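RickCE (Rickettsia bellii, PDB 5HAM) acts as a bacterial effector deubiquitinase of the CE clan, a clan of cysteine proteases, probably cleaving ubiquitin from modified proteins of the host cell. Local coordinates at residues S28-I33 / N122-D127; E43-Y48 / K101-L106; E200-Q205 / L229-S234; N166-N171 / S209-F214. All coordinates share one frame; numbering follows the deposited sequence.

Contact 1: S28-I33 / N122-D127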
loop_
_atom_site.group_PDB
_atom_site.type_symbol
_atom_site.label_atom_id
_atom_site.label_comp_id
_atom_site.label_asym_id
_atom_site.label_seq_id
_atom_site.Cartn_x
_atom_site.Cartn_y
_atom_site.Cartn_z
ATOM N N SER A 28 -15.512 9.743 -5.651
ATOM C CA SER A 28 -15.602 8.549 -4.813
ATOM C C SER A 28 -14.245 8.168 -4.259
ATOM O O SER A 28 -13.266 8.048 -4.991
ATOM C CB SER A 28 -16.209 7.367 -5.569
ATOM O OG SER A 28 -15.501 7.112 -6.761
ATOM N N VAL A 29 -14.199 7.991 -2.952
ATOM C CA VAL A 29 -13.017 7.495 -2.291
ATOM C C VAL A 29 -13.080 5.984 -2.142
ATOM O O VAL A 29 -13.965 5.459 -1.470
ATOM C CB VAL A 29 -12.876 8.101 -0.894
ATOM C CG1 VAL A 29 -11.654 7.509 -0.203
ATOM C CG2 VAL A 29 -12.782 9.602 -1.003
ATOM N N GLN A 30 -12.128 5.288 -2.757
ATOM C CA GLN A 30 -12.106 3.830 -2.723
ATOM C C GLN A 30 -11.354 3.320 -1.506
ATOM O O GLN A 30 -10.552 4.041 -0.921
ATOM C CB GLN A 30 -11.451 3.288 -4.000
ATOM C CG GLN A 30 -12.240 3.596 -5.251
ATOM C CD GLN A 30 -13.631 2.997 -5.192
ATOM O OE1 GLN A 30 -13.803 1.856 -4.780
ATOM N NE2 GLN A 30 -14.630 3.773 -5.585
ATOM N N PRO A 31 -11.617 2.071 -1.110
ATOM C CA PRO A 31 -10.751 1.424 -0.120
ATOM C C PRO A 31 -9.362 1.196 -0.709
ATOM O O PRO A 31 -9.221 1.159 -1.926
ATOM C CB PRO A 31 -11.459 0.093 0.150
ATOM C CG PRO A 31 -12.412 -0.090 -0.974
ATOM C CD PRO A 31 -12.810 1.267 -1.418
ATOM N N ALA A 32 -8.350 1.063 0.139
ATOM C CA ALA A 32 -6.981 0.931 -0.346
ATOM C C ALA A 32 -6.722 -0.318 -1.158
ATOM O O ALA A 32 -7.159 -1.410 -0.804
ATOM C CB ALA A 32 -5.985 0.999 0.817
ATOM N N ILE A 33 -5.997 -0.143 -2.254
ATOM C CA ILE A 33 -5.335 -1.251 -2.902
ATOM C C ILE A 33 -4.037 -1.500 -2.147
ATOM O O ILE A 33 -3.287 -0.569 -1.873
ATOM C CB ILE A 33 -5.027 -0.924 -4.348
ATOM C CG1 ILE A 33 -6.289 -1.114 -5.204
ATOM C CG2 ILE A 33 -3.868 -1.794 -4.869
ATOM C CD1 ILE A 33 -6.139 -0.555 -6.616
ATOM N N ASN A 122 -11.785 -1.892 -10.636
ATOM C CA ASN A 122 -13.014 -1.960 -11.425
ATOM C C ASN A 122 -14.162 -1.095 -10.894
ATOM O O ASN A 122 -14.864 -0.451 -11.673
ATOM C CB ASN A 122 -13.477 -3.404 -11.602
ATOM C CG ASN A 122 -12.826 -4.073 -12.793
ATOM O OD1 ASN A 122 -12.599 -3.432 -13.825
ATOM N ND2 ASN A 122 -12.505 -5.361 -12.657
ATOM N N ARG A 123 -14.351 -1.091 -9.575
ATOM C CA ARG A 123 -15.372 -0.257 -8.954
ATOM C C ARG A 123 -15.078 1.221 -9.231
ATOM O O ARG A 123 -15.976 1.985 -9.564
ATOM C CB ARG A 123 -15.453 -0.522 -7.448
ATOM C CG ARG A 123 -16.508 0.312 -6.725
ATOM C CD ARG A 123 -17.891 0.143 -7.375
ATOM N NE ARG A 123 -18.932 0.960 -6.752
ATOM C CZ ARG A 123 -20.162 1.094 -7.239
ATOM N NH1 ARG A 123 -20.503 0.468 -8.358
ATOM N NH2 ARG A 123 -21.053 1.854 -6.615
ATOM N N ALA A 124 -13.812 1.602 -9.122
ATOM C CA ALA A 124 -13.401 2.973 -9.379
ATOM C C ALA A 124 -13.752 3.349 -10.806
ATOM O O ALA A 124 -14.273 4.439 -11.071
ATOM C CB ALA A 124 -11.898 3.151 -9.114
ATOM N N THR A 125 -13.499 2.416 -11.716
ATOM C CA THR A 125 -13.804 2.601 -13.124
ATOM C C THR A 125 -15.310 2.676 -13.370
ATOM O O THR A 125 -15.784 3.446 -14.215
ATOM C CB THR A 125 -13.189 1.462 -13.965
ATOM O OG1 THR A 125 -11.759 1.475 -13.812
ATOM C CG2 THR A 125 -13.540 1.622 -15.436
ATOM N N LYS A 126 -16.071 1.888 -12.626
ATOM C CA LYS A 126 -17.523 1.934 -12.769
ATOM C C LYS A 126 -18.051 3.290 -12.290
ATOM O O LYS A 126 -18.942 3.880 -12.909
ATOM C CB LYS A 126 -18.194 0.774 -12.022
ATOM N N ASP A 127 -17.475 3.787 -11.201
ATOM C CA ASP A 127 -17.868 5.076 -10.644
ATOM C C ASP A 127 -17.740 6.228 -11.635
ATOM O O ASP A 127 -18.680 7.022 -11.792
ATOM C CB ASP A 127 -17.076 5.389 -9.377
ATOM C CG ASP A 127 -17.599 4.650 -8.184
ATOM O OD1 ASP A 127 -18.707 4.080 -8.295
ATOM O OD2 ASP A 127 -16.915 4.640 -7.138
#

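Contact 2: E43-Y48 / K101-L106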
loop_
_atom_site.group_PDB
_atom_site.type_symbol
_atom_site.label_atom_id
_atom_site.label_comp_id
_atom_site.label_asym_id
_atom_site.label_seq_id
_atom_site.Cartn_x
_atom_site.Cartn_y
_atom_site.Cartn_z
ATOM N N GLU A 43 10.399 -21.918 -2.783
ATOM C CA GLU A 43 11.339 -22.232 -1.710
ATOM C C GLU A 43 10.811 -21.794 -0.338
ATOM O O GLU A 43 10.964 -22.508 0.651
ATOM C CB GLU A 43 12.711 -21.611 -1.992
ATOM N N MET A 44 10.167 -20.631 -0.288
ATOM C CA MET A 44 9.573 -20.178 0.958
ATOM C C MET A 44 8.528 -21.178 1.445
ATOM O O MET A 44 8.476 -21.491 2.630
ATOM C CB MET A 44 8.961 -18.783 0.810
ATOM C CG MET A 44 9.975 -17.699 0.496
ATOM S SD MET A 44 9.249 -16.098 0.049
ATOM C CE MET A 44 8.041 -15.906 1.374
ATOM N N LEU A 45 7.716 -21.696 0.526
ATOM C CA LEU A 45 6.616 -22.588 0.895
ATOM C C LEU A 45 7.085 -23.952 1.419
ATOM O O LEU A 45 6.311 -24.686 2.051
ATOM C CB LEU A 45 5.643 -22.768 -0.271
ATOM C CG LEU A 45 4.886 -21.501 -0.701
ATOM C CD1 LEU A 45 3.991 -21.816 -1.892
ATOM C CD2 LEU A 45 4.071 -20.921 0.451
ATOM N N LYS A 46 8.351 -24.285 1.173
ATOM C CA LYS A 46 8.913 -25.532 1.704
ATOM C C LYS A 46 8.919 -25.539 3.233
ATOM O O LYS A 46 8.980 -26.597 3.852
ATOM C CB LYS A 46 10.302 -25.820 1.129
ATOM C CG LYS A 46 10.263 -26.025 -0.371
ATOM C CD LYS A 46 11.551 -26.584 -0.918
ATOM C CE LYS A 46 11.367 -27.052 -2.363
ATOM N NZ LYS A 46 12.504 -27.887 -2.865
ATOM N N ASP A 47 8.808 -24.357 3.833
ATOM C CA ASP A 47 8.648 -24.239 5.277
ATOM C C ASP A 47 7.364 -24.939 5.704
ATOM O O ASP A 47 7.226 -25.335 6.865
ATOM C CB ASP A 47 8.558 -22.767 5.699
ATOM C CG ASP A 47 9.913 -22.071 5.746
ATOM O OD1 ASP A 47 10.922 -22.633 5.261
ATOM O OD2 ASP A 47 9.956 -20.937 6.271
ATOM N N TYR A 48 6.411 -25.047 4.773
ATOM C CA TYR A 48 5.145 -25.714 5.044
ATOM C C TYR A 48 5.057 -27.133 4.459
ATOM O O TYR A 48 4.359 -27.979 5.005
ATOM C CB TYR A 48 3.984 -24.871 4.526
ATOM C CG TYR A 48 4.023 -23.411 4.947
ATOM C CD1 TYR A 48 3.574 -23.012 6.204
ATOM C CD2 TYR A 48 4.489 -22.435 4.082
ATOM C CE1 TYR A 48 3.594 -21.704 6.580
ATOM C CE2 TYR A 48 4.516 -21.117 4.454
ATOM C CZ TYR A 48 4.063 -20.754 5.703
ATOM O OH TYR A 48 4.088 -19.431 6.073
ATOM N N LYS A 101 -2.299 -26.536 6.353
ATOM C CA LYS A 101 -3.390 -25.560 6.514
ATOM C C LYS A 101 -2.843 -24.138 6.519
ATOM O O LYS A 101 -3.429 -23.218 5.957
ATOM C CB LYS A 101 -4.139 -25.785 7.830
ATOM C CG LYS A 101 -4.654 -27.200 8.028
ATOM C CD LYS A 101 -5.372 -27.353 9.373
ATOM C CE LYS A 101 -5.944 -28.758 9.557
ATOM N NZ LYS A 101 -6.577 -28.953 10.898
ATOM N N LEU A 102 -1.705 -23.967 7.176
ATOM C CA LEU A 102 -1.082 -22.666 7.271
ATOM C C LEU A 102 -0.744 -22.163 5.868
ATOM O O LEU A 102 -1.025 -21.020 5.524
ATOM C CB LEU A 102 0.170 -22.780 8.138
ATOM C CG LEU A 102 0.312 -21.867 9.353
ATOM C CD1 LEU A 102 -1.029 -21.593 10.037
ATOM C CD2 LEU A 102 1.293 -22.488 10.324
ATOM N N LYS A 103 -0.164 -23.044 5.057
ATOM C CA LYS A 103 0.174 -22.744 3.670
ATOM C C LYS A 103 -1.059 -22.358 2.866
ATOM O O LYS A 103 -1.035 -21.403 2.077
ATOM C CB LYS A 103 0.850 -23.959 3.032
ATOM C CG LYS A 103 1.017 -23.904 1.526
ATOM C CD LYS A 103 0.881 -25.301 0.959
ATOM C CE LYS A 103 0.751 -25.260 -0.539
ATOM N NZ LYS A 103 1.752 -24.312 -1.089
ATOM N N ASN A 104 -2.141 -23.104 3.067
ATOM C CA ASN A 104 -3.382 -22.826 2.351
ATOM C C ASN A 104 -3.981 -21.495 2.763
ATOM O O ASN A 104 -4.476 -20.761 1.913
ATOM C CB ASN A 104 -4.395 -23.959 2.512
ATOM C CG ASN A 104 -3.976 -25.209 1.763
ATOM O OD1 ASN A 104 -3.435 -25.125 0.655
ATOM N ND2 ASN A 104 -4.205 -26.373 2.365
ATOM N N ASP A 105 -3.916 -21.183 4.058
ATOM C CA ASP A 105 -4.347 -19.871 4.563
ATOM C C ASP A 105 -3.575 -18.765 3.859
ATOM O O ASP A 105 -4.153 -17.788 3.387
ATOM C CB ASP A 105 -4.112 -19.740 6.073
ATOM C CG ASP A 105 -5.051 -20.594 6.881
ATOM O OD1 ASP A 105 -5.965 -21.175 6.262
ATOM O OD2 ASP A 105 -4.884 -20.677 8.124
ATOM N N LEU A 106 -2.259 -18.932 3.808
ATOM C CA LEU A 106 -1.381 -17.973 3.161
ATOM C C LEU A 106 -1.767 -17.790 1.687
ATOM O O LEU A 106 -1.851 -16.676 1.187
ATOM C CB LEU A 106 0.072 -18.436 3.290
ATOM C CG LEU A 106 1.066 -17.586 2.506
ATOM C CD1 LEU A 106 0.976 -16.137 2.970
ATOM C CD2 LEU A 106 2.480 -18.128 2.652
#

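Contact 3: E200-Q205 / L229-S234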
loop_
_atom_site.group_PDB
_atom_site.type_symbol
_atom_site.label_atom_id
_atom_site.label_comp_id
_atom_site.label_asym_id
_atom_site.label_seq_id
_atom_site.Cartn_x
_atom_site.Cartn_y
_atom_site.Cartn_z
ATOM N N GLU A 200 3.146 11.354 -11.910
ATOM C CA GLU A 200 3.556 12.710 -11.559
ATOM C C GLU A 200 5.010 12.715 -11.172
ATOM O O GLU A 200 5.672 13.762 -11.247
ATOM C CB GLU A 200 2.728 13.254 -10.393
ATOM C CG GLU A 200 1.242 13.364 -10.686
ATOM C CD GLU A 200 0.906 14.560 -11.563
ATOM O OE1 GLU A 200 0.389 14.354 -12.682
ATOM O OE2 GLU A 200 1.157 15.705 -11.136
ATOM N N GLN A 201 5.482 11.526 -10.788
ATOM C CA GLN A 201 6.814 11.294 -10.212
ATOM C C GLN A 201 7.391 12.516 -9.512
ATOM O O GLN A 201 8.414 13.072 -9.919
ATOM C CB GLN A 201 7.811 10.692 -11.224
ATOM C CG GLN A 201 7.525 10.970 -12.674
ATOM C CD GLN A 201 8.526 10.286 -13.603
ATOM O OE1 GLN A 201 9.564 9.798 -13.160
ATOM N NE2 GLN A 201 8.215 10.245 -14.889
ATOM N N THR A 202 6.711 12.958 -8.467
ATOM C CA THR A 202 7.160 14.160 -7.794
ATOM C C THR A 202 7.629 13.802 -6.407
ATOM O O THR A 202 6.817 13.507 -5.531
ATOM C CB THR A 202 6.045 15.181 -7.692
ATOM O OG1 THR A 202 5.520 15.415 -8.996
ATOM C CG2 THR A 202 6.565 16.487 -7.092
ATOM N N LYS A 203 8.943 13.798 -6.225
ATOM C CA LYS A 203 9.499 13.539 -4.919
ATOM C C LYS A 203 9.067 14.683 -4.027
ATOM O O LYS A 203 9.268 15.854 -4.365
ATOM C CB LYS A 203 11.029 13.456 -4.975
ATOM C CG LYS A 203 11.664 13.293 -3.609
ATOM C CD LYS A 203 13.157 13.607 -3.619
ATOM C CE LYS A 203 14.001 12.382 -3.256
ATOM N NZ LYS A 203 15.457 12.713 -3.037
ATOM N N GLN A 204 8.462 14.352 -2.894
ATOM C CA GLN A 204 7.983 15.387 -1.992
ATOM C C GLN A 204 8.708 15.369 -0.658
ATOM O O GLN A 204 9.195 16.397 -0.198
ATOM C CB GLN A 204 6.465 15.298 -1.821
ATOM C CG GLN A 204 5.766 15.748 -3.059
ATOM C CD GLN A 204 4.308 15.349 -3.111
ATOM O OE1 GLN A 204 3.932 14.253 -2.683
ATOM N NE2 GLN A 204 3.472 16.241 -3.644
ATOM N N GLN A 205 8.802 14.197 -0.051
ATOM C CA GLN A 205 9.528 14.062 1.205
ATOM C C GLN A 205 10.008 12.635 1.338
ATOM O O GLN A 205 9.266 11.696 1.045
ATOM C CB GLN A 205 8.635 14.445 2.387
ATOM C CG GLN A 205 9.349 14.384 3.731
ATOM C CD GLN A 205 8.649 15.193 4.793
ATOM O OE1 GLN A 205 7.914 16.130 4.489
ATOM N NE2 GLN A 205 8.867 14.835 6.053
ATOM N N LEU A 229 1.759 19.489 -4.761
ATOM C CA LEU A 229 2.867 20.267 -4.224
ATOM C C LEU A 229 4.171 19.838 -4.875
ATOM O O LEU A 229 4.522 18.674 -4.831
ATOM C CB LEU A 229 2.964 20.079 -2.710
ATOM C CG LEU A 229 1.828 20.653 -1.867
ATOM C CD1 LEU A 229 1.786 19.974 -0.505
ATOM C CD2 LEU A 229 2.042 22.144 -1.726
ATOM N N SER A 230 4.887 20.779 -5.474
ATOM C CA SER A 230 6.110 20.430 -6.174
ATOM C C SER A 230 7.178 20.002 -5.187
ATOM O O SER A 230 6.996 20.111 -3.963
ATOM C CB SER A 230 6.622 21.617 -6.967
ATOM O OG SER A 230 7.106 22.597 -6.082
ATOM N N THR A 231 8.294 19.508 -5.722
ATOM C CA THR A 231 9.425 19.140 -4.883
ATOM C C THR A 231 9.848 20.362 -4.080
ATOM O O THR A 231 10.064 20.279 -2.878
ATOM C CB THR A 231 10.610 18.579 -5.699
ATOM O OG1 THR A 231 10.207 17.380 -6.379
ATOM C CG2 THR A 231 11.758 18.235 -4.770
ATOM N N GLU A 232 9.893 21.511 -4.750
ATOM C CA GLU A 232 10.299 22.765 -4.125
ATOM C C GLU A 232 9.407 23.178 -2.943
ATOM O O GLU A 232 9.900 23.424 -1.840
ATOM C CB GLU A 232 10.369 23.872 -5.184
ATOM C CG GLU A 232 11.192 25.089 -4.798
ATOM C CD GLU A 232 12.693 24.807 -4.684
ATOM O OE1 GLU A 232 13.116 23.630 -4.795
ATOM O OE2 GLU A 232 13.453 25.782 -4.483
ATOM N N GLU A 233 8.098 23.231 -3.168
ATOM C CA GLU A 233 7.145 23.578 -2.107
ATOM C C GLU A 233 7.057 22.534 -0.994
ATOM O O GLU A 233 6.526 22.803 0.077
ATOM C CB GLU A 233 5.747 23.785 -2.689
ATOM C CG GLU A 233 5.679 24.795 -3.820
ATOM C CD GLU A 233 4.433 24.612 -4.696
ATOM O OE1 GLU A 233 3.997 23.448 -4.909
ATOM O OE2 GLU A 233 3.896 25.636 -5.174
ATOM N N SER A 234 7.553 21.334 -1.249
ATOM C CA SER A 234 7.377 20.257 -0.293
ATOM C C SER A 234 8.478 20.256 0.738
ATOM O O SER A 234 8.344 19.641 1.787
ATOM C CB SER A 234 7.322 18.924 -1.007
ATOM O OG SER A 234 6.092 18.802 -1.685
HETATM O O HOH W 1 10.729 18.049 -1.347
HETATM O O HOH W 2 8.061 18.587 4.104
#

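Contact 4: N166-N171 / S209-F214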
loop_
_atom_site.group_PDB
_atom_site.type_symbol
_atom_site.label_atom_id
_atom_site.label_comp_id
_atom_site.label_asym_id
_atom_site.label_seq_id
_atom_site.Cartn_x
_atom_site.Cartn_y
_atom_site.Cartn_z
ATOM N N ASN A 166 0.923 9.379 -7.832
ATOM C CA ASN A 166 2.158 9.905 -7.266
ATOM C C ASN A 166 2.657 9.194 -6.024
ATOM O O ASN A 166 1.872 8.699 -5.229
ATOM C CB ASN A 166 2.086 11.397 -7.007
ATOM C CG ASN A 166 3.471 12.004 -6.837
ATOM O OD1 ASN A 166 4.287 11.978 -7.764
ATOM N ND2 ASN A 166 3.756 12.522 -5.654
ATOM N N ASP A 167 3.977 9.151 -5.880
ATOM C CA ASP A 167 4.633 8.596 -4.695
ATOM C C ASP A 167 5.457 9.729 -4.100
ATOM O O ASP A 167 6.416 10.189 -4.714
ATOM C CB ASP A 167 5.537 7.413 -5.092
ATOM C CG ASP A 167 6.175 6.681 -3.884
ATOM O OD1 ASP A 167 6.255 7.224 -2.758
ATOM O OD2 ASP A 167 6.621 5.535 -4.078
ATOM N N SER A 168 5.081 10.177 -2.909
ATOM C CA SER A 168 5.778 11.287 -2.249
ATOM C C SER A 168 7.260 11.024 -1.955
ATOM O O SER A 168 8.053 11.963 -1.867
ATOM C CB SER A 168 5.041 11.734 -0.972
ATOM O OG SER A 168 4.816 10.662 -0.058
ATOM N N LEU A 169 7.632 9.756 -1.802
ATOM C CA LEU A 169 9.030 9.386 -1.577
ATOM C C LEU A 169 9.904 9.557 -2.816
ATOM O O LEU A 169 11.129 9.440 -2.729
ATOM C CB LEU A 169 9.140 7.928 -1.098
ATOM C CG LEU A 169 8.585 7.549 0.283
ATOM C CD1 LEU A 169 8.468 6.033 0.428
ATOM C CD2 LEU A 169 9.445 8.137 1.397
ATOM N N GLY A 170 9.279 9.799 -3.968
ATOM C CA GLY A 170 10.014 9.983 -5.211
ATOM C C GLY A 170 10.301 8.718 -6.026
ATOM O O GLY A 170 11.150 8.735 -6.907
ATOM N N ASN A 171 9.615 7.614 -5.730
ATOM C CA ASN A 171 9.663 6.426 -6.590
ATOM C C ASN A 171 8.687 6.566 -7.742
ATOM O O ASN A 171 7.673 7.252 -7.615
ATOM C CB ASN A 171 9.272 5.167 -5.823
ATOM C CG ASN A 171 10.114 4.948 -4.610
ATOM O OD1 ASN A 171 11.299 4.637 -4.715
ATOM N ND2 ASN A 171 9.505 5.097 -3.436
ATOM N N SER A 209 7.352 8.323 7.057
ATOM C CA SER A 209 6.298 8.818 7.933
ATOM C C SER A 209 5.367 9.786 7.196
ATOM O O SER A 209 4.200 9.929 7.552
ATOM C CB SER A 209 6.899 9.510 9.159
ATOM O OG SER A 209 7.825 10.510 8.769
ATOM N N ALA A 210 5.889 10.448 6.169
ATOM C CA ALA A 210 5.142 11.509 5.506
ATOM C C ALA A 210 4.282 11.014 4.340
ATOM O O ALA A 210 3.465 11.779 3.817
ATOM C CB ALA A 210 6.077 12.646 5.063
ATOM N N CYS A 211 4.453 9.743 3.958
ATOM C CA CYS A 211 3.656 9.128 2.874
ATOM C C CYS A 211 2.154 9.325 2.970
ATOM O O CYS A 211 1.508 9.649 1.977
ATOM C CB CYS A 211 3.948 7.628 2.746
ATOM S SG CYS A 211 5.590 7.306 2.087
ATOM N N GLY A 212 1.586 9.129 4.154
ATOM C CA GLY A 212 0.152 9.289 4.309
ATOM C C GLY A 212 -0.278 10.747 4.246
ATOM O O GLY A 212 -1.371 11.067 3.749
ATOM N N VAL A 213 0.582 11.635 4.745
ATOM C CA VAL A 213 0.282 13.059 4.723
ATOM C C VAL A 213 0.094 13.521 3.279
ATOM O O VAL A 213 -0.921 14.135 2.943
ATOM C CB VAL A 213 1.406 13.893 5.399
ATOM C CG1 VAL A 213 0.957 15.322 5.599
ATOM C CG2 VAL A 213 1.795 13.283 6.738
ATOM N N PHE A 214 1.065 13.193 2.427
ATOM C CA PHE A 214 1.041 13.603 1.022
ATOM C C PHE A 214 0.091 12.798 0.135
ATOM O O PHE A 214 -0.440 13.323 -0.852
ATOM C CB PHE A 214 2.452 13.601 0.437
ATOM C CG PHE A 214 3.251 14.797 0.829
ATOM C CD1 PHE A 214 3.128 15.985 0.122
ATOM C CD2 PHE A 214 4.108 14.744 1.925
ATOM C CE1 PHE A 214 3.845 17.100 0.475
ATOM C CE2 PHE A 214 4.830 15.858 2.299
ATOM C CZ PHE A 214 4.697 17.048 1.569
HETATM O O HOH W 3 2.719 9.198 -1.202
#

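Contact 1: S28-I33 / N122-D127
S28 opens the contact with its hydroxyl. OG sits in the crowded position between the backbone N and the carbonyl carbon (chi1 55°), which turns it to the helix, where it donates to D127 OD2 at 2.9 Å. It meets that oxygen from above the carboxylate plane, and a serine is short enough to do so while its backbone pairs with A135 and V137. V29 points to the other side of the strand, toward L22. Strand 27-34 is an outermost strand of the mixed sheet and runs parallel to 135-141; helix 96-130 lies against both and leads into the second, so the contact belongs to a beta-alpha-beta crossover whose connection is swollen by further helices. Q30 then bends at chi2 (-60°) and reaches across to the helix. Its CG rests on the CB of A124 at 3.9 Å, the small alanine allowing close approach, while its OE1 lies 3.7 Å from CG of R123, which it crosses at about a right angle. Tip to tip with the aspartate, Q30 NE2 comes to 2.9 Å from D127 OD2. The other carboxylate oxygen, D127 OD1, accepts from N131 ND2 and lies above one face of the R123 guanidinium, 3.5 Å from NE, so that the charges attract without any N-H aimed at it. P31 and I33 pack on I120, one turn earlier in the helix.

Contact 2: E43-Y48 / K101-L106
Y48 has CG anti to its carbonyl carbon (chi1 -50°), which swings the ring out toward helix 96-130, and K103 has CG anti to its backbone N (chi1 169°), beside the carbonyl carbon, while its CB meets CB and CG of the tyrosine. The two CB atoms, of Y48 and K103, approach to 3.6 Å, and the K103 backbone underlies one face of the ring, with CA 4.1 Å from the ring plane and displaced toward its rim. A flat, broad side chain suits this place because the ring covers the backbone of K103 and its OH end comes against L106 CD2. L102 offers its CB to the ring at CE1, 3.9 Å away, and crosses the tyrosine at about a right angle. The segments come from two helices crossing obliquely, with 139° between their N-to-C directions and a closest approach of the axes of 9.5 Å, in the helical arm that projects from the sheet of the protease. Within 43-48 the amides of K46, D47 and Y48 each bond to the carbonyl three residues back, and the helix is kinked at D47 and Y48; D47 O also receives R99 NE, and its carboxylate pairs with R88. Beyond the tyrosine, L106 CD2 lies 4.0 Å from Y48 CE2 and touches L45 CD2 at 3.9 Å, so that one leucine branch meets both the ring and the other leucine. K103, bent at chi2 and again at chi4, brings its charged tip NZ to 3.4 Å from L45 CD1, with no hydrogen bond. I91 of helix 75-93 touches both Y48 and L102.

Contact 3: E200-Q205 / L229-S234
A capping box formed by S230 and E233 starts a short, weakly bonded helix, about 231-234, which packs on the loop 200-205 of the catalytic domain. S230 OG accepts from E233 N at 3.1 Å, nearly straight at 177°, and E233 OE1 in return accepts S230 N through its anti lone pair; a serine and a glutamate three residues apart are well suited to such an exchange. Direct hydrogen bonds join the two segments at backbone carbonyls. T231, with OG1 anti to its own carbonyl carbon, donates to K203 O at 2.7 Å, in the carbonyl plane and on a lone pair. Q204 is extended beyond CG, and its NE2 meets L229 O on a lone pair at 2.9 Å; that oxygen lies in the amide plane and the bond is nearly linear, 173°. The other end of the amide, OE1, accepts from N218 ND2, so both ends of this buried side chain are gripped and its rotation is fixed. Waters make a second kind of link: one donates to both Q204 O and T231 O, and another lies near Q205 OE1 and S234 O. Packing fills the remainder. T202 turns CG2 to T231 N at 3.7 Å, while its OG1 donates to E200 O from above the carbonyl plane. S234 CB presses on Q204 O, and S234 OG, with Q204 CG 3.4 Å away, donates to S230 O at 2.8 Å.

Contact 4: N166-N171 / S209-F214
Packing is closest where S168 and L169 lean on the start of helix 211-223. S168 CB meets F214 CB at 3.5 Å, and S168 OG, in the crowded position between N and the carbonyl carbon (chi1 55°), lies over C211 CA. L169 closes its branch point on sulfur, CG to C211 SG 3.5 Å, with CD1 almost as near; an apolar branched side chain is apt for the soft, weakly polar thiol. Looser is a single water link between these buried residues: the water accepts from S168 N at 3.1 Å and donates only weakly to C211 O. The outer side is the tip of the turn, where the exposed G170, whose positive phi is awkward for other residues, ends a type I turn begun at D167. D167 OD1 accepts L169 N in an Asx turn, N171 ND2 gives OD2 a bond, and H146 NE2 bonds to OD2 as well. H146, D167 and C211 probably form the His-Asp-Cys triad, as in other CE-clan proteases, and Q205 probably corresponds to their oxyanion-hole glutamine. Several bonds thus hold the carboxylate that probably orients H146, and the N-terminal part of the helix, near C211, would probably help stabilise a thiolate.

In the fold
This chain is one piece of a longer protein, the part carrying the catalytic domain with its helical arm. Contacts 1 and 4 are buried, contact 3 is partly so, and contact 2 lies at the surface. Contacts 1 and 2, their centres about 32 Å apart, share helix 96-130, which joins the protease sheet to the arm. Contacts 3 and 4 touch and interleave along the chain: Q204 N probably bonds to S168 O, and T202 N to N166 OD1. Polar and charged side chains mark contact 1; a tyrosine ring, leucine branches and a lysine, with no hydrogen bond between the segments, contact 2; carbonyl-directed bonds and waters contact 3; thiol packing beside a held carboxylate the probable active site of contact 4.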